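Local coordinates for hypothetical protein (Exiguobacterium sibiricum, PDB 2HKV), which is of unknown function but belongs to the DinB superfamily of helical-bundle proteins and binds a nickel ion through three histidines, at residues Q91-R96 with E120-L125; D57-T62 with A70-V75. All blocks are in the same frame, centred on the assembly; numbering follows the deposited sequence.

Contact 1 (Q91-R96 with E120-L125). With NI (nickel (II) ion), chain B.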
ATOM      1  N   GLN A  91      15.040   4.537   9.860  1.00 33.74           N
ATOM      2  CA  GLN A  91      15.633   4.397  11.197  1.00 36.59           C
ATOM      3  C   GLN A  91      14.710   4.974  12.266  1.00 35.78           C
ATOM      4  O   GLN A  91      14.550   4.413  13.352  1.00 34.34           O
ATOM      5  CB  GLN A  91      16.995   5.097  11.256  1.00 37.84           C
ATOM      6  CG  GLN A  91      17.753   4.799  12.535  1.00 47.26           C
ATOM      7  CD  GLN A  91      17.998   3.305  12.693  1.00 53.35           C
ATOM      8  OE1 GLN A  91      18.599   2.668  11.817  1.00 54.28           O
ATOM      9  NE2 GLN A  91      17.496   2.733  13.791  1.00 38.31           N
ATOM     10  N   TYR A  92      14.089   6.107  11.951  1.00 35.29           N
ATOM     11  CA  TYR A  92      13.199   6.767  12.874  1.00 36.69           C
ATOM     12  C   TYR A  92      12.022   5.839  13.156  1.00 35.73           C
ATOM     13  O   TYR A  92      11.618   5.651  14.334  1.00 35.81           O
ATOM     14  CB  TYR A  92      12.690   8.065  12.248  1.00 36.85           C
ATOM     15  CG  TYR A  92      11.879   8.933  13.167  1.00 38.77           C
ATOM     16  CD1 TYR A  92      10.533   8.676  13.369  1.00 40.83           C
ATOM     17  CD2 TYR A  92      12.458  10.000  13.847  1.00 39.74           C
ATOM     18  CE1 TYR A  92       9.762   9.454  14.205  1.00 43.96           C
ATOM     19  CE2 TYR A  92      11.685  10.811  14.680  1.00 42.44           C
ATOM     20  CZ  TYR A  92      10.334  10.520  14.857  1.00 42.15           C
ATOM     21  OH  TYR A  92       9.556  11.283  15.682  1.00 49.25           O
ATOM     22  N   TYR A  93      11.483   5.294  12.071  1.00 36.32           N
ATOM     23  CA  TYR A  93      10.366   4.363  12.154  1.00 34.80           C
ATOM     24  C   TYR A  93      10.750   3.130  13.005  1.00 35.32           C
ATOM     25  O   TYR A  93       9.988   2.695  13.858  1.00 36.14           O
ATOM     26  CB  TYR A  93       9.907   3.960  10.758  1.00 34.65           C
ATOM     27  CG  TYR A  93       8.663   3.031  10.711  1.00 33.61           C
ATOM     28  CD1 TYR A  93       8.796   1.641  10.733  1.00 32.06           C
ATOM     29  CD2 TYR A  93       7.374   3.561  10.634  1.00 33.63           C
ATOM     30  CE1 TYR A  93       7.688   0.815  10.666  1.00 34.29           C
ATOM     31  CE2 TYR A  93       6.250   2.732  10.573  1.00 34.71           C
ATOM     32  CZ  TYR A  93       6.416   1.359  10.606  1.00 33.08           C
ATOM     33  OH  TYR A  93       5.317   0.540  10.572  1.00 35.72           O
ATOM     34  N   GLN A  94      11.908   2.563  12.735  1.00 33.87           N
ATOM     35  CA  GLN A  94      12.314   1.356  13.459  1.00 37.67           C
ATOM     36  C   GLN A  94      12.428   1.631  14.937  1.00 34.48           C
ATOM     37  O   GLN A  94      12.075   0.794  15.775  1.00 37.32           O
ATOM     38  CB  GLN A  94      13.641   0.825  12.953  1.00 39.73           C
ATOM     39  CG  GLN A  94      13.565   0.193  11.602  1.00 43.17           C
ATOM     40  CD  GLN A  94      14.921  -0.287  11.165  1.00 45.52           C
ATOM     41  OE1 GLN A  94      15.602   0.355  10.348  1.00 60.54           O
ATOM     42  NE2 GLN A  94      15.353  -1.390  11.747  1.00 43.21           N
ATOM     43  N   ASP A  95      12.913   2.813  15.291  1.00 34.02           N
ATOM     44  CA  ASP A  95      13.049   3.127  16.699  1.00 36.10           C
ATOM     45  C   ASP A  95      11.690   3.264  17.389  1.00 34.49           C
ATOM     46  O   ASP A  95      11.514   2.816  18.516  1.00 33.44           O
ATOM     47  CB  ASP A  95      13.808   4.434  16.847  1.00 38.78           C
ATOM     48  CG  ASP A  95      15.261   4.338  16.366  1.00 47.40           C
ATOM     49  OD1 ASP A  95      15.755   3.205  16.076  1.00 53.69           O
ATOM     50  OD2 ASP A  95      15.911   5.418  16.293  1.00 53.98           O
ATOM     51  N   ARG A  96      10.732   3.894  16.707  1.00 33.75           N
ATOM     52  CA  ARG A  96       9.365   4.022  17.237  1.00 36.77           C
ATOM     53  C   ARG A  96       8.664   2.645  17.279  1.00 39.74           C
ATOM     54  O   ARG A  96       7.855   2.330  18.179  1.00 40.99           O
ATOM     55  CB  ARG A  96       8.555   5.036  16.428  1.00 39.35           C
ATOM     56  CG  ARG A  96       9.068   6.496  16.511  1.00 39.93           C
ATOM     57  CD  ARG A  96       9.874   6.754  17.759  1.00 53.30           C
ATOM     58  NE  ARG A  96      10.471   8.086  17.831  1.00 58.46           N
ATOM     59  CZ  ARG A  96      11.559   8.507  17.177  1.00 60.80           C
ATOM     60  NH1 ARG A  96      12.203   7.741  16.310  1.00 58.82           N
ATOM     61  NH2 ARG A  96      11.995   9.744  17.394  1.00 72.00           N
ATOM     62  N   GLU A 120      -0.591   2.682   9.584  1.00 33.10           N
ATOM     63  CA  GLU A 120      -0.945   3.719   8.627  1.00 33.92           C
ATOM     64  C   GLU A 120       0.263   4.134   7.820  1.00 35.75           C
ATOM     65  O   GLU A 120       0.158   4.320   6.615  1.00 33.61           O
ATOM     66  CB  GLU A 120      -1.549   4.927   9.346  1.00 37.08           C
ATOM     67  CG  GLU A 120      -2.119   6.050   8.453  1.00 36.76           C
ATOM     68  CD  GLU A 120      -1.038   6.904   7.763  1.00 44.10           C
ATOM     69  OE1 GLU A 120       0.056   7.047   8.344  1.00 44.28           O
ATOM     70  OE2 GLU A 120      -1.259   7.452   6.657  1.00 47.05           O
ATOM     71  N   ALA A 121       1.428   4.209   8.447  1.00 33.20           N
ATOM     72  CA  ALA A 121       2.591   4.731   7.756  1.00 34.23           C
ATOM     73  C   ALA A 121       3.005   3.629   6.775  1.00 36.03           C
ATOM     74  O   ALA A 121       3.452   3.933   5.680  1.00 32.49           O
ATOM     75  CB  ALA A 121       3.702   5.031   8.739  1.00 33.33           C
ATOM     76  N   ALA A 122       2.886   2.364   7.176  1.00 34.98           N
ATOM     77  CA  ALA A 122       3.192   1.225   6.293  1.00 34.71           C
ATOM     78  C   ALA A 122       2.362   1.238   4.966  1.00 33.27           C
ATOM     79  O   ALA A 122       2.901   1.188   3.851  1.00 35.78           O
ATOM     80  CB  ALA A 122       3.029  -0.138   7.040  1.00 36.57           C
ATOM     81  N   VAL A 123       1.049   1.305   5.093  1.00 32.49           N
ATOM     82  CA  VAL A 123       0.188   1.317   3.924  1.00 33.88           C
ATOM     83  C   VAL A 123       0.337   2.595   3.123  1.00 33.73           C
ATOM     84  O   VAL A 123       0.198   2.567   1.915  1.00 33.80           O
ATOM     85  CB  VAL A 123      -1.327   1.030   4.268  1.00 36.37           C
ATOM     86  CG1 VAL A 123      -1.454  -0.357   4.897  1.00 34.99           C
ATOM     87  CG2 VAL A 123      -1.953   2.088   5.176  1.00 32.77           C
ATOM     88  N   HIS A 124       0.633   3.722   3.774  1.00 32.74           N
ATOM     89  CA  HIS A 124       0.964   4.952   3.044  1.00 33.46           C
ATOM     90  C   HIS A 124       2.242   4.818   2.185  1.00 30.95           C
ATOM     91  O   HIS A 124       2.275   5.187   1.000  1.00 32.48           O
ATOM     92  CB  HIS A 124       1.054   6.091   4.087  1.00 32.47           C
ATOM     93  CG  HIS A 124       1.148   7.438   3.505  1.00 32.80           C
ATOM     94  ND1 HIS A 124       1.550   8.519   4.240  1.00 32.62           N
ATOM     95  CD2 HIS A 124       0.906   7.885   2.258  1.00 31.93           C
ATOM     96  CE1 HIS A 124       1.548   9.583   3.471  1.00 35.88           C
ATOM     97  NE2 HIS A 124       1.145   9.213   2.276  1.00 24.97           N
ATOM     98  N   LEU A 125       3.232   4.128   2.721  1.00 31.50           N
ATOM     99  CA  LEU A 125       4.435   3.802   1.981  1.00 33.25           C
ATOM    100  C   LEU A 125       4.168   2.947   0.717  1.00 31.12           C
ATOM    101  O   LEU A 125       4.627   3.298  -0.404  1.00 32.56           O
ATOM    102  CB  LEU A 125       5.487   3.116   2.881  1.00 32.77           C
ATOM    103  CG  LEU A 125       6.846   2.860   2.211  1.00 33.84           C
ATOM    104  CD1 LEU A 125       7.667   4.137   2.120  1.00 39.47           C
ATOM    105  CD2 LEU A 125       7.606   1.738   3.003  1.00 36.64           C
TER
HETATM  106 NI    NI B 149       0.870  10.677   0.744  1.00 30.62          NI
HETATM  107  O   HOH W   1       0.209  12.204  -0.774  1.00 30.69           O
HETATM  108  O   HOH W   2       0.145  12.055   2.118  1.00 31.86           O
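The ring of Tyr93 meets Ala121 obliquely: CE2 of Tyr93 lies 3.9 Å from CB of Ala121. Farther out along the same ring, OH of Tyr93 stands 4.3 Å from CB of Ala122, so the two alanine methyls accept one flank of the phenol. With CG swung opposite the backbone N (chi1 -177°), Tyr93 spans the gap between the helices, where the CA atoms of Tyr93 and Ala121 are 8.9 Å apart. The buried hydroxyl hydrogen-bonds to the carbonyl O of Leu118, one turn earlier on the facing helix. On helix 82-98 itself one flat group does lie over another: NH1 of Arg96 sits 3.2 Å above the Tyr92 ring, over its centre, and also donates to Tyr92 O (2.9 Å), a carbonyl that takes the helical N-H of Arg96 on the opposite face of its plane. Beyond Ala121, His124 NE2 binds nickel at 2.1 Å, with His49, His128 and waters also bound. Helix 82-98 thus packs on helix 114-138 through Tyr93, while Leu9 and Val13 of helix 4-26 touch the same tyrosine and helix 43-61 lies against Tyr92 and Arg96.

Contact 2 (D57-T62 with A70-V75)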
ATOM      1  N   ASP A  57       4.730  10.866   9.168  1.00 35.03           N
ATOM      2  CA  ASP A  57       3.493  10.359   9.717  1.00 34.36           C
ATOM      3  C   ASP A  57       3.599  10.134  11.207  1.00 33.54           C
ATOM      4  O   ASP A  57       2.625  10.323  11.919  1.00 34.42           O
ATOM      5  CB  ASP A  57       3.049   9.062   9.022  1.00 35.61           C
ATOM      6  CG  ASP A  57       2.543   9.284   7.581  1.00 38.12           C
ATOM      7  OD1 ASP A  57       2.718  10.393   6.959  1.00 36.41           O
ATOM      8  OD2 ASP A  57       1.973   8.314   7.004  1.00 43.11           O
ATOM      9  N   LEU A  58       4.747   9.695  11.691  1.00 34.46           N
ATOM     10  CA  LEU A  58       4.865   9.399  13.109  1.00 34.72           C
ATOM     11  C   LEU A  58       4.983  10.668  13.929  1.00 36.13           C
ATOM     12  O   LEU A  58       4.518  10.691  15.056  1.00 31.56           O
ATOM     13  CB  LEU A  58       6.028   8.429  13.385  1.00 35.74           C
ATOM     14  CG  LEU A  58       5.796   6.978  12.891  1.00 39.62           C
ATOM     15  CD1 LEU A  58       6.921   6.109  13.351  1.00 33.66           C
ATOM     16  CD2 LEU A  58       4.496   6.424  13.368  1.00 43.97           C
ATOM     17  N   ARG A  59       5.572  11.712  13.355  1.00 36.06           N
ATOM     18  CA  ARG A  59       5.591  13.036  13.977  1.00 34.34           C
ATOM     19  C   ARG A  59       4.188  13.618  14.081  1.00 34.08           C
ATOM     20  O   ARG A  59       3.797  14.164  15.146  1.00 34.68           O
ATOM     21  CB  ARG A  59       6.498  13.972  13.164  1.00 35.34           C
ATOM     22  CG  ARG A  59       7.978  13.670  13.323  1.00 39.71           C
ATOM     23  CD  ARG A  59       8.941  14.723  12.742  1.00 39.67           C
ATOM     24  NE  ARG A  59      10.315  14.311  13.034  1.00 40.80           N
ATOM     25  CZ  ARG A  59      11.026  14.694  14.087  1.00 49.45           C
ATOM     26  NH1 ARG A  59      10.548  15.570  14.952  1.00 44.79           N
ATOM     27  NH2 ARG A  59      12.244  14.201  14.269  1.00 53.60           N
ATOM     28  N   ILE A  60       3.449  13.578  12.976  1.00 36.28           N
ATOM     29  CA  ILE A  60       2.032  13.916  12.989  1.00 37.77           C
ATOM     30  C   ILE A  60       1.306  13.167  14.119  1.00 35.72           C
ATOM     31  O   ILE A  60       0.467  13.775  14.800  1.00 36.03           O
ATOM     32  CB  ILE A  60       1.375  13.650  11.606  1.00 41.66           C
ATOM     33  CG1 ILE A  60       1.814  14.738  10.610  1.00 44.43           C
ATOM     34  CG2 ILE A  60      -0.164  13.539  11.716  1.00 42.61           C
ATOM     35  CD1 ILE A  60       1.836  14.255   9.134  1.00 42.17           C
ATOM     36  N   ALA A  61       1.620  11.877  14.272  1.00 37.85           N
ATOM     37  CA  ALA A  61       1.007  10.951  15.267  1.00 35.36           C
ATOM     38  C   ALA A  61       1.276  11.352  16.730  1.00 40.87           C
ATOM     39  O   ALA A  61       0.434  11.159  17.625  1.00 38.69           O
ATOM     40  CB  ALA A  61       1.497   9.488  15.025  1.00 34.98           C
ATOM     41  N   THR A  62       2.438  11.955  16.956  1.00 41.18           N
ATOM     42  CA  THR A  62       2.856  12.297  18.309  1.00 40.26           C
ATOM     43  C   THR A  62       2.532  13.714  18.665  1.00 42.50           C
ATOM     44  O   THR A  62       2.853  14.123  19.755  1.00 42.84           O
ATOM     45  CB  THR A  62       4.331  11.907  18.546  1.00 40.57           C
ATOM     46  OG1 THR A  62       5.170  12.505  17.575  1.00 45.92           O
ATOM     47  CG2 THR A  62       4.500  10.375  18.425  1.00 38.62           C
ATOM     48  N   ALA A  70       5.053  22.144   8.610  1.00 29.17           N
ATOM     49  CA  ALA A  70       5.381  22.969   7.486  1.00 29.09           C
ATOM     50  C   ALA A  70       6.875  23.145   7.462  1.00 29.41           C
ATOM     51  O   ALA A  70       7.483  23.217   6.406  1.00 35.14           O
ATOM     52  CB  ALA A  70       4.727  24.343   7.606  1.00 30.99           C
ATOM     53  N   GLN A  71       7.453  23.299   8.641  1.00 29.12           N
ATOM     54  CA  GLN A  71       8.884  23.497   8.757  1.00 30.47           C
ATOM     55  C   GLN A  71       9.593  22.213   8.327  1.00 31.93           C
ATOM     56  O   GLN A  71      10.647  22.317   7.713  1.00 34.11           O
ATOM     57  CB  GLN A  71       9.238  23.847  10.186  1.00 26.32           C
ATOM     58  CG  GLN A  71      10.716  23.915  10.435  1.00 28.44           C
ATOM     59  CD  GLN A  71      11.047  24.482  11.780  1.00 32.82           C
ATOM     60  OE1 GLN A  71      10.195  25.126  12.456  1.00 35.76           O
ATOM     61  NE2 GLN A  71      12.308  24.286  12.189  1.00 30.54           N
ATOM     62  N   PHE A  72       8.969  21.045   8.593  1.00 32.84           N
ATOM     63  CA  PHE A  72       9.516  19.730   8.295  1.00 31.52           C
ATOM     64  C   PHE A  72       9.501  19.506   6.807  1.00 34.32           C
ATOM     65  O   PHE A  72      10.491  19.099   6.239  1.00 37.68           O
ATOM     66  CB  PHE A  72       8.684  18.605   8.984  1.00 33.16           C
ATOM     67  CG  PHE A  72       9.142  17.195   8.656  1.00 35.14           C
ATOM     68  CD1 PHE A  72      10.113  16.553   9.420  1.00 38.15           C
ATOM     69  CD2 PHE A  72       8.572  16.519   7.633  1.00 30.46           C
ATOM     70  CE1 PHE A  72      10.536  15.248   9.121  1.00 32.11           C
ATOM     71  CE2 PHE A  72       8.988  15.201   7.304  1.00 41.92           C
ATOM     72  CZ  PHE A  72       9.963  14.574   8.050  1.00 33.69           C
ATOM     73  N   TYR A  73       8.359  19.774   6.181  1.00 32.89           N
ATOM     74  CA  TYR A  73       8.217  19.579   4.765  1.00 35.71           C
ATOM     75  C   TYR A  73       9.040  20.540   3.967  1.00 35.76           C
ATOM     76  O   TYR A  73       9.404  20.226   2.848  1.00 39.30           O
ATOM     77  CB  TYR A  73       6.751  19.684   4.345  1.00 39.50           C
ATOM     78  CG  TYR A  73       5.871  18.578   4.857  1.00 40.07           C
ATOM     79  CD1 TYR A  73       6.232  17.244   4.701  1.00 39.71           C
ATOM     80  CD2 TYR A  73       4.673  18.853   5.497  1.00 43.77           C
ATOM     81  CE1 TYR A  73       5.424  16.223   5.146  1.00 57.79           C
ATOM     82  CE2 TYR A  73       3.862  17.822   5.968  1.00 50.90           C
ATOM     83  CZ  TYR A  73       4.246  16.520   5.788  1.00 50.47           C
ATOM     84  OH  TYR A  73       3.458  15.481   6.214  1.00 56.06           O
ATOM     85  N   ALA A  74       9.337  21.709   4.528  1.00 35.43           N
ATOM     86  CA  ALA A  74      10.125  22.706   3.827  1.00 38.38           C
ATOM     87  C   ALA A  74      11.621  22.413   3.773  1.00 39.36           C
ATOM     88  O   ALA A  74      12.320  23.075   3.031  1.00 40.21           O
ATOM     89  CB  ALA A  74       9.875  24.136   4.417  1.00 34.73           C
ATOM     90  N   VAL A  75      12.134  21.463   4.547  1.00 42.12           N
ATOM     91  CA  VAL A  75      13.573  21.190   4.469  1.00 41.98           C
ATOM     92  C   VAL A  75      13.834  20.476   3.128  1.00 39.16           C
ATOM     93  O   VAL A  75      13.223  19.460   2.833  1.00 37.04           O
ATOM     94  CB  VAL A  75      14.126  20.441   5.716  1.00 43.50           C
ATOM     95  CG1 VAL A  75      15.550  19.964   5.468  1.00 43.48           C
ATOM     96  CG2 VAL A  75      14.144  21.391   6.922  1.00 37.93           C
TER
HETATM   97  O   HOH W   3       3.355  12.219   5.143  1.00 48.02           O
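Arg59 and Phe72 approach each other through different first torsions. In Arg59, CG lies anti to the carbonyl carbon (chi1 -73°) and the chain runs extended from CG to NE; in Phe72, CG is anti to the backbone N (chi1 177°), which carries the ring across to the arginine. The two side chains cross at about a right angle. CD of Arg59 is 4.0 Å from CD1 of Phe72, and NE of Arg59 is equally near CE1 of Phe72, with the guanidinium and ring planes turned 29° apart. Arg59 thus meets the ring obliquely, through CD and NE. Arg59 NE is committed elsewhere, in a salt bridge to Glu55 one turn back on its own helix, which restrains the guanidinium.

The second touch involves the far ends of two side chains. Ile60 CD1 lies 3.6 Å from OH of Tyr73, a methyl against a hydroxyl, with the side chains again crossing at about a right angle. A water bridges the remaining separation: it donates to Asp57 OD1 at 2.7 Å and lies 3.4 Å from Tyr73 OH in a weak bond. The other carboxylate oxygen, Asp57 OD2, is hydrogen-bonded to ND1 of the nickel ligand His124. This second-shell bond probably orients the imidazole and may strengthen its donor character toward the metal.

Val52, Glu55 and Ala56 of helix 43-61 also touch Phe72. The whole is a short helix, 66-73, folded back after a tight connection and packed on the C-terminal end of helix 43-61, beside the three-histidine metal site of a DinB-type bundle, with the side chain of Tyr73 about 8 Å from the nickel.

Overall arrangement
Along the chain the two segments of contact 2 both precede those of contact 1, and the centres of the two contacts lie about 13 Å apart in the same DinB-type bundle. Contact 1 joins helices 82-98 and 114-138 in its buried part; contact 2 sets the short helix 66-73 against helix 43-61, farther from the chain centre. Helix 43-61 connects them: Leu58 packs on Arg96, Arg59 on Tyr92, and Asp57 reaches His124. Glu120 OE1 is also close to Asp57 OD2, at 2.7 Å, so a proton may be shared there. Helices 43-61 and 114-138 supply the nickel ligands, while helix 66-73 brings Tyr73 near the site and helix 82-98 packs on both ligand-bearing helices.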